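Hypothetical protein (Parabacteroides merdae, PDB 4OO3) is of unknown function but probably acts as an oxidoreductase that binds a nicotinamide dinucleotide cofactor through its Rossmann-fold domain. Local coordinates at residues E3-T6 with G10-K13; R152-T157 with E396-Q401; E258-V263 with A268-L273; G288-K293 with A299-I304; A354-L359 with G381-E386. All blocks are in the same frame, centred on the assembly; numbering follows the deposited sequence.

Interaction 1: residues E3-T6 with G10-K13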
# COMPACT_ATOMS: atom_id res chain seq x y z
N GLU A 3 -22.84 -13.78 18.73
CA GLU A 3 -23.31 -12.50 18.12
C GLU A 3 -22.22 -11.89 17.25
O GLU A 3 -21.03 -12.15 17.45
CB GLU A 3 -23.71 -11.50 19.22
CG GLU A 3 -24.90 -10.62 18.85
CD GLU A 3 -26.21 -11.39 18.86
OE1 GLU A 3 -26.65 -11.81 19.95
OE2 GLU A 3 -26.81 -11.57 17.78
N GLY A 4 -22.63 -11.09 16.27
CA GLY A 4 -21.69 -10.43 15.36
C GLY A 4 -21.15 -9.14 15.95
O GLY A 4 -21.15 -8.95 17.16
N PHE A 5 -20.68 -8.25 15.08
CA PHE A 5 -20.23 -6.93 15.50
C PHE A 5 -21.36 -5.94 15.26
O PHE A 5 -22.07 -6.04 14.25
CB PHE A 5 -18.98 -6.52 14.71
CG PHE A 5 -17.81 -7.45 14.90
CD1 PHE A 5 -16.96 -7.31 15.98
CD2 PHE A 5 -17.55 -8.46 13.98
CE1 PHE A 5 -15.88 -8.15 16.16
CE2 PHE A 5 -16.47 -9.31 14.15
CZ PHE A 5 -15.63 -9.15 15.23
N THR A 6 -21.55 -5.00 16.19
CA THR A 6 -22.60 -3.97 16.08
C THR A 6 -22.09 -2.54 16.29
O THR A 6 -22.85 -1.59 16.10
CB THR A 6 -23.75 -4.24 17.08
OG1 THR A 6 -23.23 -4.28 18.41
CG2 THR A 6 -24.43 -5.56 16.78
N GLY A 10 -15.55 -2.09 22.89
CA GLY A 10 -14.77 -3.25 23.33
C GLY A 10 -15.10 -4.57 22.65
O GLY A 10 -14.59 -5.62 23.06
N GLU A 11 -15.92 -4.53 21.60
CA GLU A 11 -16.35 -5.75 20.90
C GLU A 11 -15.22 -6.36 20.06
O GLU A 11 -15.13 -7.58 19.92
CB GLU A 11 -17.57 -5.47 20.01
CG GLU A 11 -17.27 -4.63 18.77
CD GLU A 11 -18.50 -4.39 17.90
OE1 GLU A 11 -19.60 -4.80 18.29
OE2 GLU A 11 -18.35 -3.79 16.81
N VAL A 12 -14.37 -5.51 19.49
CA VAL A 12 -13.24 -5.96 18.70
C VAL A 12 -12.08 -6.26 19.64
O VAL A 12 -11.69 -5.41 20.43
CB VAL A 12 -12.81 -4.90 17.66
CG1 VAL A 12 -11.47 -5.25 17.03
CG2 VAL A 12 -13.89 -4.75 16.60
N LYS A 13 -11.55 -7.48 19.54
CA LYS A 13 -10.46 -7.93 20.40
C LYS A 13 -9.25 -8.27 19.56
O LYS A 13 -9.23 -9.30 18.88
CB LYS A 13 -10.88 -9.17 21.19
CG LYS A 13 -11.65 -8.88 22.47
CD LYS A 13 -13.08 -9.36 22.41
CE LYS A 13 -13.78 -9.09 23.73
NZ LYS A 13 -14.90 -10.05 23.96
O HOH W 1 -20.86 -6.50 19.61
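Polar contacts centre on the carboxylate of Glu11, which takes the backbone hydrogen of Thr6 in a nearly straight bond (Thr6 N to Glu11 OE1 2.9 Å, 168° at the hydrogen). The donor comes in on the syn side of OE1, a little out of the carboxylate plane. The second oxygen, OE2, accepts from Gly7 N and Gln34 NE2, so both oxygens are gripped and the group can hardly turn. A glutamate suits the place because its chain, sent toward Thr6 by a chi1 of 72° and extended beyond CG, reaches from one part of the loop to the other. A water also donates to Glu11 OE1 and makes weak contacts with Gly4 O and Thr6 OG1.

Both segments are loop, leading into strand 14-17, the first strand in chain order of the parallel Rossmann sheet.

Apolar contacts come from Phe5. The edge of its ring lies against the aliphatic part of Glu11, with CD1 3.9 Å from Glu11 CG, and its plane is turned 78° from the carboxylate. Farther along, Phe5 CE1 reaches Val12 CG2 at 4.0 Å. Leu410 of helix 395-412 touches both Phe5 and Val12, and Leu407 adds to the cover over the valine.

Interaction 2: residues R152-T157 with E396-Q401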
# COMPACT_ATOMS: atom_id res chain seq x y z
N ARG A 152 -5.35 5.27 -1.51
CA ARG A 152 -6.71 5.61 -1.88
C ARG A 152 -7.22 6.86 -1.18
O ARG A 152 -8.13 7.52 -1.65
CB ARG A 152 -7.64 4.47 -1.51
CG ARG A 152 -7.38 3.18 -2.25
CD ARG A 152 -8.41 2.17 -1.82
NE ARG A 152 -8.22 0.88 -2.46
CZ ARG A 152 -8.95 -0.19 -2.20
NH1 ARG A 152 -9.91 -0.13 -1.29
NH2 ARG A 152 -8.71 -1.33 -2.84
N ASN A 153 -6.65 7.15 -0.01
CA ASN A 153 -7.12 8.23 0.84
C ASN A 153 -6.32 9.51 0.66
O ASN A 153 -6.69 10.54 1.20
CB ASN A 153 -7.06 7.78 2.29
CG ASN A 153 -7.94 6.58 2.56
OD1 ASN A 153 -9.05 6.49 2.03
ND2 ASN A 153 -7.47 5.65 3.37
N GLU A 154 -5.25 9.44 -0.12
CA GLU A 154 -4.41 10.59 -0.40
C GLU A 154 -5.11 11.50 -1.40
O GLU A 154 -5.73 11.04 -2.36
CB GLU A 154 -3.04 10.12 -0.89
CG GLU A 154 -2.04 11.23 -1.15
CD GLU A 154 -2.27 11.91 -2.48
OE1 GLU A 154 -2.53 11.19 -3.47
OE2 GLU A 154 -2.22 13.17 -2.53
N ILE A 155 -4.99 12.81 -1.17
CA ILE A 155 -5.84 13.80 -1.84
C ILE A 155 -5.69 13.88 -3.37
O ILE A 155 -6.69 13.94 -4.07
CB ILE A 155 -5.70 15.21 -1.18
CG1 ILE A 155 -6.67 16.22 -1.80
CG2 ILE A 155 -4.27 15.72 -1.28
CD1 ILE A 155 -8.13 15.83 -1.69
N THR A 156 -4.46 13.89 -3.88
CA THR A 156 -4.26 13.95 -5.34
C THR A 156 -4.84 12.72 -6.03
O THR A 156 -5.43 12.83 -7.10
CB THR A 156 -2.78 14.12 -5.77
OG1 THR A 156 -2.00 13.00 -5.33
CG2 THR A 156 -2.20 15.42 -5.22
N THR A 157 -4.68 11.57 -5.40
CA THR A 157 -5.28 10.34 -5.90
C THR A 157 -6.80 10.46 -5.98
O THR A 157 -7.40 10.09 -6.99
CB THR A 157 -4.85 9.13 -5.05
OG1 THR A 157 -3.56 8.69 -5.48
CG2 THR A 157 -5.82 7.97 -5.17
N GLU A 396 -0.20 8.68 8.28
CA GLU A 396 -0.84 8.06 9.43
C GLU A 396 -2.35 8.26 9.42
O GLU A 396 -3.10 7.33 9.71
CB GLU A 396 -0.24 8.59 10.73
CG GLU A 396 1.22 8.19 10.88
CD GLU A 396 1.77 8.49 12.25
OE1 GLU A 396 1.15 9.29 12.99
OE2 GLU A 396 2.83 7.93 12.59
N ALA A 397 -2.79 9.46 9.05
CA ALA A 397 -4.21 9.74 8.86
C ALA A 397 -4.81 8.87 7.75
O ALA A 397 -5.93 8.39 7.88
CB ALA A 397 -4.43 11.21 8.54
N HIS A 398 -4.05 8.65 6.68
CA HIS A 398 -4.51 7.75 5.61
C HIS A 398 -4.68 6.33 6.12
O HIS A 398 -5.61 5.63 5.73
CB HIS A 398 -3.55 7.73 4.41
CG HIS A 398 -3.38 9.07 3.75
ND1 HIS A 398 -2.18 9.48 3.21
CD2 HIS A 398 -4.26 10.08 3.56
CE1 HIS A 398 -2.33 10.70 2.71
NE2 HIS A 398 -3.58 11.08 2.91
N PHE A 399 -3.76 5.90 6.99
CA PHE A 399 -3.79 4.56 7.57
C PHE A 399 -4.97 4.40 8.52
O PHE A 399 -5.64 3.37 8.52
CB PHE A 399 -2.46 4.31 8.30
CG PHE A 399 -2.24 2.88 8.70
CD1 PHE A 399 -2.79 2.37 9.86
CD2 PHE A 399 -1.43 2.05 7.93
CE1 PHE A 399 -2.57 1.06 10.24
CE2 PHE A 399 -1.21 0.74 8.30
CZ PHE A 399 -1.78 0.24 9.46
N GLY A 400 -5.20 5.42 9.34
CA GLY A 400 -6.34 5.45 10.27
C GLY A 400 -7.68 5.36 9.57
O GLY A 400 -8.59 4.71 10.07
N GLN A 401 -7.80 5.99 8.40
CA GLN A 401 -9.03 5.93 7.63
C GLN A 401 -9.33 4.51 7.18
O GLN A 401 -10.48 4.07 7.21
CB GLN A 401 -8.97 6.85 6.41
CG GLN A 401 -9.07 8.33 6.72
CD GLN A 401 -8.84 9.19 5.49
OE1 GLN A 401 -9.54 9.04 4.48
NE2 GLN A 401 -7.86 10.09 5.56
O HOH W 2 -9.16 11.40 2.67
O HOH W 3 -3.97 13.54 1.47
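Asn153 and Glu154 press on the buried His398 ring from the loop that precedes helix 155-164, the tightest part of the contact. Glu154 CA sits over one face of the imidazole, 3.4 Å from His398 NE2, and Glu154 CB makes an off-centre CH-pi contact, 4.1 Å from the ring centroid. The CB of Asn153 lies 3.8 Å from His398 CD2, while its short amide, suited to a nearby carbonyl, gives a bent hydrogen bond to the helix backbone (Asn153 ND2 to His398 O 3.0 Å, 139° at the hydrogen). That donor lies in the carbonyl plane, on a lone pair.

The other side is looser and wetter. The side chains of Gln401 and Asn153 run past one another in opposite senses, and one water donates to both Asn153 O and Gln401 OE1. A second water, in the plane of the imidazole at its edge, accepts from Ile155 N and lies 2.9 Å from His398 NE2.

The contact ties the chain just after the last strand of the Rossmann sheet to helix 395-412. Glu154 bends away at chi2 (-80°) to serve as N-cap: OE1 accepts from Thr157 N and Thr156 OG1, OE2 from Thr156 N. Three donors at a helix's positive end probably favour its negative charge, and the cap keeps CA and CB over His398, whose flat ring suits both packing and water.

Interaction 3: residues E258-V263 with A268-L273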
# COMPACT_ATOMS: atom_id res chain seq x y z
N GLU A 258 28.66 -0.67 5.16
CA GLU A 258 28.43 0.48 6.01
C GLU A 258 26.97 0.89 5.93
O GLU A 258 26.32 1.11 6.95
CB GLU A 258 29.32 1.65 5.59
CG GLU A 258 30.82 1.40 5.77
CD GLU A 258 31.45 0.58 4.64
OE1 GLU A 258 31.33 0.98 3.46
OE2 GLU A 258 32.07 -0.46 4.93
N GLU A 259 26.45 0.96 4.71
CA GLU A 259 25.05 1.27 4.47
C GLU A 259 24.16 0.23 5.16
O GLU A 259 23.19 0.58 5.83
CB GLU A 259 24.76 1.33 2.97
CG GLU A 259 25.45 2.49 2.24
CD GLU A 259 25.41 2.35 0.73
OE1 GLU A 259 24.73 1.43 0.23
OE2 GLU A 259 26.04 3.16 0.04
N PHE A 260 24.52 -1.04 5.04
CA PHE A 260 23.79 -2.11 5.72
C PHE A 260 23.76 -1.88 7.23
O PHE A 260 22.70 -1.89 7.84
CB PHE A 260 24.40 -3.48 5.42
CG PHE A 260 23.59 -4.61 5.97
CD1 PHE A 260 22.56 -5.15 5.23
CD2 PHE A 260 23.82 -5.10 7.24
CE1 PHE A 260 21.78 -6.18 5.73
CE2 PHE A 260 23.06 -6.12 7.76
CZ PHE A 260 22.03 -6.66 7.00
N LYS A 261 24.93 -1.66 7.82
CA LYS A 261 25.03 -1.37 9.25
C LYS A 261 24.10 -0.22 9.66
O LYS A 261 23.33 -0.34 10.60
CB LYS A 261 26.48 -1.01 9.62
CG LYS A 261 26.73 -0.70 11.09
CD LYS A 261 26.40 -1.89 11.99
CE LYS A 261 26.82 -1.64 13.43
NZ LYS A 261 26.63 -2.86 14.27
N GLN A 262 24.17 0.87 8.91
CA GLN A 262 23.42 2.07 9.25
C GLN A 262 21.91 1.85 9.20
O GLN A 262 21.21 2.20 10.14
CB GLN A 262 23.81 3.22 8.32
CG GLN A 262 23.31 4.58 8.77
CD GLN A 262 23.63 5.68 7.77
OE1 GLN A 262 23.82 5.43 6.58
NE2 GLN A 262 23.70 6.91 8.26
N VAL A 263 21.41 1.27 8.10
CA VAL A 263 19.95 1.07 7.94
C VAL A 263 19.36 -0.03 8.83
O VAL A 263 18.18 0.04 9.19
CB VAL A 263 19.55 0.82 6.46
CG1 VAL A 263 20.14 -0.48 5.92
CG2 VAL A 263 18.03 0.80 6.30
N ALA A 268 27.49 -6.24 9.12
CA ALA A 268 27.36 -6.82 7.78
C ALA A 268 28.14 -8.14 7.66
O ALA A 268 29.36 -8.12 7.82
CB ALA A 268 27.87 -5.83 6.74
N TYR A 269 27.49 -9.27 7.36
CA TYR A 269 26.06 -9.41 7.08
C TYR A 269 25.52 -10.62 7.84
O TYR A 269 26.27 -11.53 8.16
CB TYR A 269 25.84 -9.65 5.58
CG TYR A 269 26.27 -8.51 4.69
CD1 TYR A 269 25.48 -7.38 4.53
CD2 TYR A 269 27.48 -8.57 4.00
CE1 TYR A 269 25.87 -6.34 3.71
CE2 TYR A 269 27.88 -7.52 3.17
CZ TYR A 269 27.07 -6.41 3.03
OH TYR A 269 27.45 -5.36 2.22
N PRO A 270 24.20 -10.65 8.12
CA PRO A 270 23.60 -11.87 8.65
C PRO A 270 23.79 -13.06 7.73
O PRO A 270 23.97 -12.90 6.53
CB PRO A 270 22.12 -11.52 8.75
CG PRO A 270 22.10 -10.06 8.97
CD PRO A 270 23.26 -9.52 8.18
N ASP A 271 23.74 -14.25 8.32
CA ASP A 271 24.04 -15.48 7.63
C ASP A 271 23.10 -15.75 6.45
O ASP A 271 23.53 -16.19 5.38
CB ASP A 271 23.95 -16.63 8.62
CG ASP A 271 24.61 -17.88 8.12
OD1 ASP A 271 25.82 -17.82 7.82
OD2 ASP A 271 23.91 -18.91 8.04
N PHE A 272 21.82 -15.47 6.67
CA PHE A 272 20.78 -15.73 5.67
C PHE A 272 20.77 -14.77 4.48
O PHE A 272 19.98 -14.95 3.55
CB PHE A 272 19.39 -15.73 6.34
CG PHE A 272 19.00 -14.39 6.92
CD1 PHE A 272 18.32 -13.46 6.15
CD2 PHE A 272 19.30 -14.08 8.24
CE1 PHE A 272 17.96 -12.23 6.68
CE2 PHE A 272 18.94 -12.85 8.78
CZ PHE A 272 18.27 -11.93 7.99
N LEU A 273 21.63 -13.76 4.50
CA LEU A 273 21.75 -12.80 3.40
C LEU A 273 22.95 -13.07 2.48
O LEU A 273 23.06 -12.46 1.43
CB LEU A 273 21.85 -11.37 3.94
CG LEU A 273 20.55 -10.72 4.42
CD1 LEU A 273 20.85 -9.35 5.01
CD2 LEU A 273 19.53 -10.60 3.30
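Phe260 and Tyr269 form a T-shaped (edge-to-face) pair, with the edge of the tyrosine directed at the face of the phenylalanine, ring centroids 5.0 Å apart and planes at 73°. The pair joins helix 257-264 to the loop that follows it, within the connection between strands 243-255 and 282-294, neighbours at one end of the mixed sheet of the C-terminal domain. With CG anti to its backbone nitrogen (chi1 -173°), Phe260 projects from the helix into the bend of that loop. Tyr269 CD1 lies over the face of Phe260 nearer the ring's rim than its middle, 3.6 Å from the plane, while Tyr269 CE1 meets Phe260 CB.

Pro270 and Leu273 approach the far end of the phenylalanine from the opposite direction. Pro270 CD comes within 3.3 Å of Phe260 CZ, and Leu273 CD1 within 3.4 Å of Phe260 CE1, both obliquely to the ring. A flat, wholly apolar side chain suits this place, touched by Ala268, Tyr269, Pro270 and Leu273 and also by Leu207 and Leu282. Cutting the side chain back to an alanine here would probably open a gap between Tyr269, Pro270 and Leu273 and free the loop to shift against the helix.

Tyrosine suits the neighbouring position because its hydroxyl reaches beyond the apolar cluster to hydrogen-bond Asp280 O. The peptide bond before Tyr269 is cis, uncommon ahead of a residue other than proline, and the methyl of Ala268 lies folded over the tyrosine, its CB 3.5 Å above the centre of the Tyr269 ring.

Interaction 4: residues G288-K293 with A299-I304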
# COMPACT_ATOMS: atom_id res chain seq x y z
N GLY A 288 11.60 -3.07 -9.48
CA GLY A 288 10.93 -3.77 -10.56
C GLY A 288 9.90 -2.91 -11.26
O GLY A 288 9.53 -1.85 -10.76
N ASP A 289 9.46 -3.35 -12.44
CA ASP A 289 8.35 -2.71 -13.12
C ASP A 289 7.48 -3.72 -13.84
O ASP A 289 7.88 -4.86 -14.06
CB ASP A 289 8.82 -1.59 -14.06
CG ASP A 289 9.76 -2.06 -15.15
OD1 ASP A 289 9.80 -3.27 -15.46
OD2 ASP A 289 10.45 -1.20 -15.72
N ILE A 290 6.26 -3.31 -14.17
CA ILE A 290 5.28 -4.18 -14.81
C ILE A 290 4.55 -3.41 -15.89
O ILE A 290 4.10 -2.29 -15.64
CB ILE A 290 4.22 -4.71 -13.82
CG1 ILE A 290 4.85 -5.05 -12.46
CG2 ILE A 290 3.48 -5.91 -14.42
CD1 ILE A 290 3.86 -5.52 -11.41
N VAL A 291 4.47 -4.00 -17.08
CA VAL A 291 3.53 -3.55 -18.10
C VAL A 291 2.48 -4.64 -18.25
O VAL A 291 2.81 -5.81 -18.42
CB VAL A 291 4.21 -3.27 -19.45
CG1 VAL A 291 3.18 -2.84 -20.49
CG2 VAL A 291 5.24 -2.17 -19.29
N TYR A 292 1.22 -4.25 -18.17
CA TYR A 292 0.12 -5.18 -18.28
C TYR A 292 -1.10 -4.50 -18.87
O TYR A 292 -1.24 -3.27 -18.82
CB TYR A 292 -0.22 -5.77 -16.92
CG TYR A 292 -0.67 -4.76 -15.88
CD1 TYR A 292 0.25 -3.99 -15.17
CD2 TYR A 292 -2.02 -4.58 -15.58
CE1 TYR A 292 -0.16 -3.07 -14.22
CE2 TYR A 292 -2.44 -3.67 -14.62
CZ TYR A 292 -1.50 -2.92 -13.94
OH TYR A 292 -1.90 -2.00 -12.98
N LYS A 293 -1.99 -5.31 -19.43
CA LYS A 293 -3.28 -4.82 -19.90
C LYS A 293 -4.34 -5.17 -18.87
O LYS A 293 -4.40 -6.30 -18.38
CB LYS A 293 -3.62 -5.40 -21.26
CG LYS A 293 -2.83 -4.75 -22.38
CD LYS A 293 -3.13 -5.34 -23.74
CE LYS A 293 -2.57 -4.43 -24.83
NZ LYS A 293 -2.41 -5.14 -26.13
N ALA A 299 -1.31 -0.55 -18.82
CA ALA A 299 -0.81 0.16 -17.67
C ALA A 299 0.65 -0.19 -17.45
O ALA A 299 1.10 -1.28 -17.82
CB ALA A 299 -1.63 -0.19 -16.44
N LYS A 300 1.40 0.74 -16.87
CA LYS A 300 2.80 0.51 -16.53
C LYS A 300 3.04 0.99 -15.10
O LYS A 300 2.76 2.14 -14.78
CB LYS A 300 3.71 1.27 -17.49
CG LYS A 300 5.16 1.48 -17.02
CD LYS A 300 6.18 0.74 -17.87
CE LYS A 300 7.61 1.13 -17.55
NZ LYS A 300 7.88 2.57 -17.82
N VAL A 301 3.55 0.11 -14.24
CA VAL A 301 3.92 0.52 -12.90
C VAL A 301 5.38 0.19 -12.63
O VAL A 301 5.90 -0.81 -13.12
CB VAL A 301 3.03 -0.11 -11.81
CG1 VAL A 301 1.57 0.23 -12.07
CG2 VAL A 301 3.24 -1.61 -11.73
N SER A 302 6.02 1.03 -11.83
CA SER A 302 7.45 0.91 -11.58
C SER A 302 7.82 1.40 -10.17
O SER A 302 7.27 2.39 -9.67
CB SER A 302 8.20 1.71 -12.64
OG SER A 302 9.58 1.76 -12.35
N VAL A 303 8.77 0.70 -9.55
CA VAL A 303 9.23 1.03 -8.21
C VAL A 303 10.75 0.88 -8.14
O VAL A 303 11.29 -0.15 -8.50
CB VAL A 303 8.60 0.12 -7.13
CG1 VAL A 303 9.16 0.48 -5.76
CG2 VAL A 303 7.08 0.26 -7.12
N ILE A 304 11.41 1.94 -7.68
CA ILE A 304 12.84 1.91 -7.40
C ILE A 304 13.07 2.22 -5.91
O ILE A 304 12.46 3.14 -5.36
CB ILE A 304 13.60 2.93 -8.28
CG1 ILE A 304 13.54 2.48 -9.75
CG2 ILE A 304 15.05 3.07 -7.80
CD1 ILE A 304 14.18 3.43 -10.74
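Tyr292 lays its ring over Ala299, its partner across a beta hairpin. Ala299 CB stands 4.0 Å from the Tyr292 ring centroid and only 22° off the normal, a CH-pi contact for which the small methyl of alanine is well suited. The ring turns inward over the neighbouring strand because CG lies between the backbone N and the carbonyl carbon (chi1 62°); Val301 CG1 then meets its edge. On the same sheet face Ile290 and Val301 lie side by side, with Ile290 CB 3.9 Å from Val301 CG2. A serine in place of Tyr292 would strip the cover from Ala299 and would probably open a gap facing Val227 of the helix above.

The other face is more polar. Val291 CG2 packs tightly on the aliphatic chain of Lys300, 3.4 Å from its CD, and Asp289 CB rests on Ser302 CB. Asp289 OD2 and Lys300 NZ remain 5.0 Å apart, too far for a salt bridge, though the opposite charges probably attract weakly; Lys300 NZ also has a long, weak ion pair with Glu186.

Six backbone hydrogen bonds fix this register, the strands running antiparallel at 176°. The hydrogen-bonded pairs are Gly288 with Val303, Ile290 with Val301 and Tyr292 with Ala299; the two shortest bonds are Ile290 N to Val301 O and Ala299 N to Tyr292 O, each 2.7 Å.

Strand 243-255 continues the sheet beyond 288-293 and strand 183-190 beyond 299-304. Helix 220-231 covers the face bearing Tyr292, Val301 and Val303 through Val227, Leu223 and Thr220.

Interaction 5: residues A354-L359 with G381-E386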
# COMPACT_ATOMS: atom_id res chain seq x y z
N ALA A 354 -13.10 26.33 -25.85
CA ALA A 354 -14.31 25.61 -25.43
C ALA A 354 -14.02 24.60 -24.31
O ALA A 354 -14.88 24.36 -23.46
CB ALA A 354 -14.93 24.91 -26.63
N TYR A 355 -12.83 24.01 -24.33
CA TYR A 355 -12.43 23.09 -23.28
C TYR A 355 -12.35 23.81 -21.93
O TYR A 355 -12.79 23.29 -20.92
CB TYR A 355 -11.09 22.41 -23.62
CG TYR A 355 -10.66 21.41 -22.57
CD1 TYR A 355 -11.39 20.25 -22.36
CD2 TYR A 355 -9.53 21.64 -21.78
CE1 TYR A 355 -11.01 19.33 -21.39
CE2 TYR A 355 -9.15 20.73 -20.82
CZ TYR A 355 -9.89 19.58 -20.62
OH TYR A 355 -9.52 18.67 -19.66
N GLU A 356 -11.80 25.03 -21.93
CA GLU A 356 -11.64 25.80 -20.70
C GLU A 356 -12.98 26.14 -20.03
O GLU A 356 -13.05 26.27 -18.80
CB GLU A 356 -10.84 27.07 -20.97
CG GLU A 356 -10.49 27.85 -19.71
CD GLU A 356 -9.29 28.77 -19.88
OE1 GLU A 356 -8.62 28.72 -20.93
OE2 GLU A 356 -9.01 29.55 -18.94
N LYS A 357 -14.03 26.28 -20.84
CA LYS A 357 -15.38 26.55 -20.32
C LYS A 357 -16.02 25.29 -19.72
O LYS A 357 -16.72 25.37 -18.71
CB LYS A 357 -16.27 27.13 -21.41
CG LYS A 357 -15.73 28.42 -22.01
CD LYS A 357 -16.83 29.34 -22.53
CE LYS A 357 -17.70 28.65 -23.58
NZ LYS A 357 -18.70 29.58 -24.17
N ASP A 358 -15.79 24.14 -20.35
CA ASP A 358 -16.23 22.85 -19.80
C ASP A 358 -15.50 22.60 -18.49
O ASP A 358 -16.08 22.09 -17.52
CB ASP A 358 -15.94 21.70 -20.77
CG ASP A 358 -16.75 21.79 -22.05
OD1 ASP A 358 -17.97 22.03 -21.99
OD2 ASP A 358 -16.16 21.61 -23.14
N LEU A 359 -14.22 22.96 -18.47
CA LEU A 359 -13.37 22.83 -17.31
C LEU A 359 -13.97 23.58 -16.11
O LEU A 359 -14.23 22.99 -15.06
CB LEU A 359 -11.96 23.36 -17.63
CG LEU A 359 -10.76 22.66 -17.01
CD1 LEU A 359 -10.74 21.17 -17.33
CD2 LEU A 359 -9.48 23.33 -17.49
N GLY A 381 -3.23 25.04 -22.19
CA GLY A 381 -3.60 23.63 -22.19
C GLY A 381 -3.13 22.85 -20.97
O GLY A 381 -3.22 21.62 -20.96
N VAL A 382 -2.63 23.55 -19.95
CA VAL A 382 -2.13 22.92 -18.72
C VAL A 382 -2.59 23.67 -17.46
O VAL A 382 -2.20 24.82 -17.24
CB VAL A 382 -0.59 22.83 -18.71
CG1 VAL A 382 -0.12 22.03 -17.50
CG2 VAL A 382 -0.08 22.20 -20.00
N TRP A 383 -3.40 23.00 -16.64
CA TRP A 383 -3.92 23.57 -15.39
C TRP A 383 -3.49 22.75 -14.18
O TRP A 383 -3.65 21.53 -14.16
CB TRP A 383 -5.45 23.59 -15.41
CG TRP A 383 -6.03 24.56 -16.39
CD1 TRP A 383 -6.47 25.83 -16.12
CD2 TRP A 383 -6.25 24.34 -17.78
NE1 TRP A 383 -6.94 26.41 -17.27
CE2 TRP A 383 -6.82 25.52 -18.31
CE3 TRP A 383 -6.02 23.26 -18.64
CZ2 TRP A 383 -7.16 25.65 -19.65
CZ3 TRP A 383 -6.36 23.39 -19.99
CH2 TRP A 383 -6.93 24.58 -20.48
N GLN A 384 -2.94 23.43 -13.17
CA GLN A 384 -2.67 22.79 -11.89
C GLN A 384 -3.92 22.82 -11.02
O GLN A 384 -4.61 23.84 -10.96
CB GLN A 384 -1.53 23.49 -11.16
CG GLN A 384 -1.24 22.89 -9.79
CD GLN A 384 0.12 23.26 -9.24
OE1 GLN A 384 0.93 23.89 -9.92
NE2 GLN A 384 0.37 22.87 -8.00
N VAL A 385 -4.19 21.72 -10.33
CA VAL A 385 -5.29 21.65 -9.37
C VAL A 385 -4.80 22.15 -8.02
O VAL A 385 -4.10 21.45 -7.31
CB VAL A 385 -5.85 20.22 -9.22
CG1 VAL A 385 -7.01 20.19 -8.24
CG2 VAL A 385 -6.29 19.68 -10.58
N GLU A 386 -5.19 23.37 -7.67
CA GLU A 386 -4.84 23.98 -6.40
C GLU A 386 -5.57 23.25 -5.27
O GLU A 386 -6.78 23.20 -5.25
CB GLU A 386 -5.23 25.46 -6.43
CG GLU A 386 -4.60 26.33 -5.35
CD GLU A 386 -5.15 27.76 -5.36
OE1 GLU A 386 -5.92 28.12 -6.27
OE2 GLU A 386 -4.81 28.53 -4.43
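Tyr355 and Trp383 reach each other from helix and strand: CG of the tyrosine is anti to its backbone nitrogen (chi1 -178°), while CG of the tryptophan is anti to its own carbonyl carbon (chi1 -69°), directing the indole at the helix. The motif is a helix packed on a beta hairpin. The helix segment runs nearly parallel to strand 382-386, against the hairpin of strands 374-379 and 382-386 at one end of the mixed sheet, and Gly381, with its positive phi, occupies the turn before the second strand. The axes of the helix and strand segments come no closer than 11.6 Å, a span that favours the long indole as filler.

Three helix residues receive it. The side chains of Tyr355 and Trp383 pass in opposite senses, their ring planes inclined at 61° in neither a stack nor an edge-to-face pair; Trp383 CZ3 comes to the edge of the tyrosine, 3.9 Å from Tyr355 CE2. Glu356, its chain extended, crosses the indole at about a right angle and brings OE1 into the plane of that ring at its edge, 3.6 Å from Trp383 CZ2, with a long, weak ion pair to Lys377. The hydroxyl of Tyr355, buried with its ring, is satisfied by Val169 O.

Leucine suits the third position, since a branched apolar end can set one methyl squarely on an aromatic face while its flank meets Leu375 and Val169. That methyl, Leu359 CD2, lies over the centre of the indole, 3.5 Å from the centroid of the six-membered ring of Trp383.

Overall arrangement
Helix 395-412 connects the two parts of the molecule: it supplies one side of interaction 2 and, farther along, leucines that cover interaction 1, although the two contacts have centres 26 Å apart. Interaction 1 belongs to the Rossmann domain, expected to hold the cofactor, and interaction 2 begins just after that domain's last strand. Interactions 4 and 5 reach the same mixed sheet, 29 Å apart between centres, while interaction 3 lies in the connection leading to the hairpin of interaction 4. Strand 382-386 of interaction 5 is followed by helix 395-412, and the nearest atoms of interactions 2 and 5 are about 7 Å apart. Interactions 3 and 5 lie farthest apart, 51 Å between centres.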